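Local atomic coordinates of amidase (Bacillus anthracis, PDB entry 5EWQ), a protein that probably hydrolyses carboxylic acid amides to the carboxylate and ammonia, as an amidase. Residues 164-172 against 181-190. Numbering follows the deposited sequence.
Sequences GKANMSEWA and SGYSGKKGQN
G188 O is gripped by two donors on opposite faces of its carbonyl plane: N167 ND2, at 3.1 Å, from 164-172, and S184 N, the hairpin partner, at 2.9 Å. The other end of the N167 amide is used too: OD1 accepts from S184 OG (2.8 Å) on a lone pair, in the carbonyl plane. With CG swung opposite its own backbone N (chi1 -159°), N167 points this amide into the hairpin; a second partner of ND2, N86 O, helps fix its rotation. S184 OG sits between its backbone N and carbonyl carbon (chi1 73°), where it also accepts from K187 N, an ST motif within the turn. Further along, E170 N donates a backbone hydrogen bond to Y183 O (3.1 Å), and the hydroxyl oxygen of S169, OG, accepts one from G182 N almost straight on (2.9 Å). At the end of the extended E170 side chain, OE2 accepts a hydrogen bond from G185 N (3.0 Å), which approaches from above the carboxylate plane. Side chains of 167-170 thereby hold the antiparallel β-hairpin 183-184/188-189 against the loop that leaves strand 161-166 of the central mixed sheet, in the mixed α/β fold of the amidase signature family.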
loop_
_atom_site.group_PDB
_atom_site.type_symbol
_atom_site.label_atom_id
_atom_site.label_comp_id
_atom_site.label_asym_id
_atom_site.label_seq_id
_atom_site.Cartn_x
_atom_site.Cartn_y
_atom_site.Cartn_z
ATOM N N GLY A 164 -4.340 13.374 0.097
ATOM C CA GLY A 164 -5.451 12.886 0.893
ATOM C C GLY A 164 -5.164 11.523 1.493
ATOM O O GLY A 164 -4.016 11.078 1.519
ATOM N N LYS A 165 -6.205 10.854 1.973
ATOM C CA LYS A 165 -6.038 9.536 2.573
ATOM C C LYS A 165 -6.914 8.487 1.893
ATOM O O LYS A 165 -8.008 8.787 1.416
ATOM C CB LYS A 165 -6.331 9.594 4.072
ATOM C CG LYS A 165 -5.311 10.417 4.842
ATOM C CD LYS A 165 -5.548 10.375 6.340
ATOM C CE LYS A 165 -4.447 11.127 7.073
ATOM N NZ LYS A 165 -4.655 11.152 8.546
ATOM N N ALA A 166 -6.416 7.255 1.855
ATOM C CA ALA A 166 -7.065 6.184 1.110
ATOM C C ALA A 166 -7.883 5.263 2.004
ATOM O O ALA A 166 -7.568 5.075 3.179
ATOM C CB ALA A 166 -6.029 5.381 0.350
ATOM N N ASN A 167 -8.936 4.685 1.432
ATOM C CA ASN A 167 -9.780 3.744 2.153
ATOM C C ASN A 167 -9.028 2.447 2.419
ATOM O O ASN A 167 -8.024 2.158 1.768
ATOM C CB ASN A 167 -11.069 3.472 1.372
ATOM C CG ASN A 167 -12.182 2.934 2.251
ATOM O OD1 ASN A 167 -12.051 2.884 3.473
ATOM N ND2 ASN A 167 -13.288 2.540 1.633
HETATM N N MSE A 168 -9.512 1.668 3.378
HETATM C CA MSE A 168 -8.813 0.459 3.792
HETATM C C MSE A 168 -9.730 -0.511 4.517
HETATM O O MSE A 168 -10.783 -0.126 5.022
HETATM C CB MSE A 168 -7.636 0.821 4.698
HETATM C CG MSE A 168 -8.038 1.661 5.901
HETATM SE SE MSE A 168 -6.569 2.027 7.130
HETATM C CE MSE A 168 -6.349 0.251 7.893
ATOM N N SER A 169 -9.325 -1.775 4.562
ATOM C CA SER A 169 -9.986 -2.739 5.425
ATOM C C SER A 169 -9.779 -2.287 6.863
ATOM O O SER A 169 -8.646 -2.061 7.287
ATOM C CB SER A 169 -9.434 -4.148 5.205
ATOM O OG SER A 169 -9.584 -4.547 3.855
ATOM N N GLU A 170 -10.876 -2.138 7.601
ATOM C CA GLU A 170 -10.839 -1.569 8.946
ATOM C C GLU A 170 -9.879 -2.323 9.862
ATOM O O GLU A 170 -9.834 -3.554 9.849
ATOM C CB GLU A 170 -12.245 -1.550 9.551
ATOM C CG GLU A 170 -12.346 -0.799 10.868
ATOM C CD GLU A 170 -13.782 -0.555 11.292
ATOM O OE1 GLU A 170 -13.997 -0.096 12.432
ATOM O OE2 GLU A 170 -14.696 -0.818 10.481
ATOM N N TRP A 171 -9.110 -1.567 10.644
ATOM C CA TRP A 171 -8.081 -2.112 11.529
ATOM C C TRP A 171 -7.074 -2.977 10.778
ATOM O O TRP A 171 -6.607 -3.990 11.303
ATOM C CB TRP A 171 -8.711 -2.923 12.666
ATOM C CG TRP A 171 -9.404 -2.087 13.696
ATOM C CD1 TRP A 171 -10.734 -2.102 14.007
ATOM C CD2 TRP A 171 -8.804 -1.105 14.549
ATOM N NE1 TRP A 171 -10.996 -1.194 15.005
ATOM C CE2 TRP A 171 -9.827 -0.571 15.357
ATOM C CE3 TRP A 171 -7.498 -0.629 14.713
ATOM C CZ2 TRP A 171 -9.589 0.420 16.305
ATOM C CZ3 TRP A 171 -7.264 0.353 15.659
ATOM C CH2 TRP A 171 -8.303 0.866 16.444
ATOM N N ALA A 172 -6.740 -2.560 9.559
ATOM C CA ALA A 172 -5.835 -3.301 8.683
ATOM C C ALA A 172 -6.302 -4.741 8.515
ATOM O O ALA A 172 -5.512 -5.678 8.626
ATOM C CB ALA A 172 -4.412 -3.257 9.220
ATOM N N SER A 181 -13.097 -7.442 2.201
ATOM C CA SER A 181 -11.909 -6.615 2.048
ATOM C C SER A 181 -12.260 -5.285 1.394
ATOM O O SER A 181 -13.103 -5.226 0.500
ATOM C CB SER A 181 -10.850 -7.348 1.223
ATOM O OG SER A 181 -11.351 -7.695 -0.056
ATOM N N GLY A 182 -11.610 -4.219 1.849
ATOM C CA GLY A 182 -11.856 -2.896 1.307
ATOM C C GLY A 182 -12.971 -2.161 2.024
ATOM O O GLY A 182 -13.255 -1.002 1.724
ATOM N N TYR A 183 -13.609 -2.830 2.979
ATOM C CA TYR A 183 -14.676 -2.200 3.746
ATOM C C TYR A 183 -14.149 -1.529 5.011
ATOM O O TYR A 183 -13.272 -2.060 5.693
ATOM C CB TYR A 183 -15.757 -3.219 4.118
ATOM C CG TYR A 183 -16.846 -2.633 4.991
ATOM C CD1 TYR A 183 -17.894 -1.910 4.434
ATOM C CD2 TYR A 183 -16.819 -2.792 6.371
ATOM C CE1 TYR A 183 -18.889 -1.366 5.229
ATOM C CE2 TYR A 183 -17.809 -2.250 7.173
ATOM C CZ TYR A 183 -18.841 -1.540 6.595
ATOM O OH TYR A 183 -19.829 -1.001 7.389
ATOM N N SER A 184 -14.698 -0.358 5.316
ATOM C CA SER A 184 -14.374 0.353 6.546
ATOM C C SER A 184 -15.624 1.035 7.084
ATOM O O SER A 184 -16.435 1.550 6.316
ATOM C CB SER A 184 -13.272 1.385 6.310
ATOM O OG SER A 184 -13.769 2.498 5.589
ATOM N N GLY A 185 -15.775 1.042 8.404
ATOM C CA GLY A 185 -16.920 1.677 9.032
ATOM C C GLY A 185 -16.879 3.188 8.913
ATOM O O GLY A 185 -17.871 3.868 9.168
ATOM N N LYS A 186 -15.725 3.713 8.516
ATOM C CA LYS A 186 -15.528 5.152 8.397
ATOM C C LYS A 186 -16.073 5.708 7.085
ATOM O O LYS A 186 -16.820 6.687 7.079
ATOM C CB LYS A 186 -14.042 5.490 8.522
ATOM C CG LYS A 186 -13.722 6.964 8.359
ATOM C CD LYS A 186 -12.223 7.193 8.334
ATOM C CE LYS A 186 -11.885 8.670 8.227
ATOM N NZ LYS A 186 -10.413 8.893 8.183
ATOM N N LYS A 187 -15.696 5.081 5.974
ATOM C CA LYS A 187 -16.060 5.593 4.657
ATOM C C LYS A 187 -16.992 4.650 3.899
ATOM O O LYS A 187 -17.864 5.097 3.153
ATOM C CB LYS A 187 -14.803 5.855 3.827
ATOM C CG LYS A 187 -15.050 6.707 2.598
ATOM C CD LYS A 187 -15.608 8.068 2.984
ATOM C CE LYS A 187 -15.980 8.883 1.758
ATOM N NZ LYS A 187 -17.081 8.247 0.982
ATOM N N GLY A 188 -16.807 3.349 4.088
ATOM C CA GLY A 188 -17.639 2.364 3.421
ATOM C C GLY A 188 -16.837 1.349 2.629
ATOM O O GLY A 188 -15.678 1.079 2.940
ATOM N N GLN A 189 -17.458 0.792 1.593
ATOM C CA GLN A 189 -16.843 -0.276 0.812
ATOM C C GLN A 189 -16.011 0.246 -0.356
ATOM O O GLN A 189 -16.467 1.080 -1.136
ATOM C CB GLN A 189 -17.918 -1.229 0.285
ATOM C CG GLN A 189 -17.384 -2.319 -0.630
ATOM C CD GLN A 189 -16.472 -3.288 0.093
ATOM O OE1 GLN A 189 -16.873 -3.920 1.070
ATOM N NE2 GLN A 189 -15.236 -3.404 -0.379
ATOM N N ASN A 190 -14.787 -0.258 -0.466
ATOM C CA ASN A 190 -13.919 0.046 -1.595
ATOM C C ASN A 190 -14.281 -0.841 -2.780
ATOM O O ASN A 190 -14.519 -2.038 -2.613
ATOM C CB ASN A 190 -12.451 -0.158 -1.210
ATOM C CG ASN A 190 -11.501 0.705 -2.021
ATOM O OD1 ASN A 190 -10.656 1.399 -1.460
ATOM N ND2 ASN A 190 -11.623 0.655 -3.342
#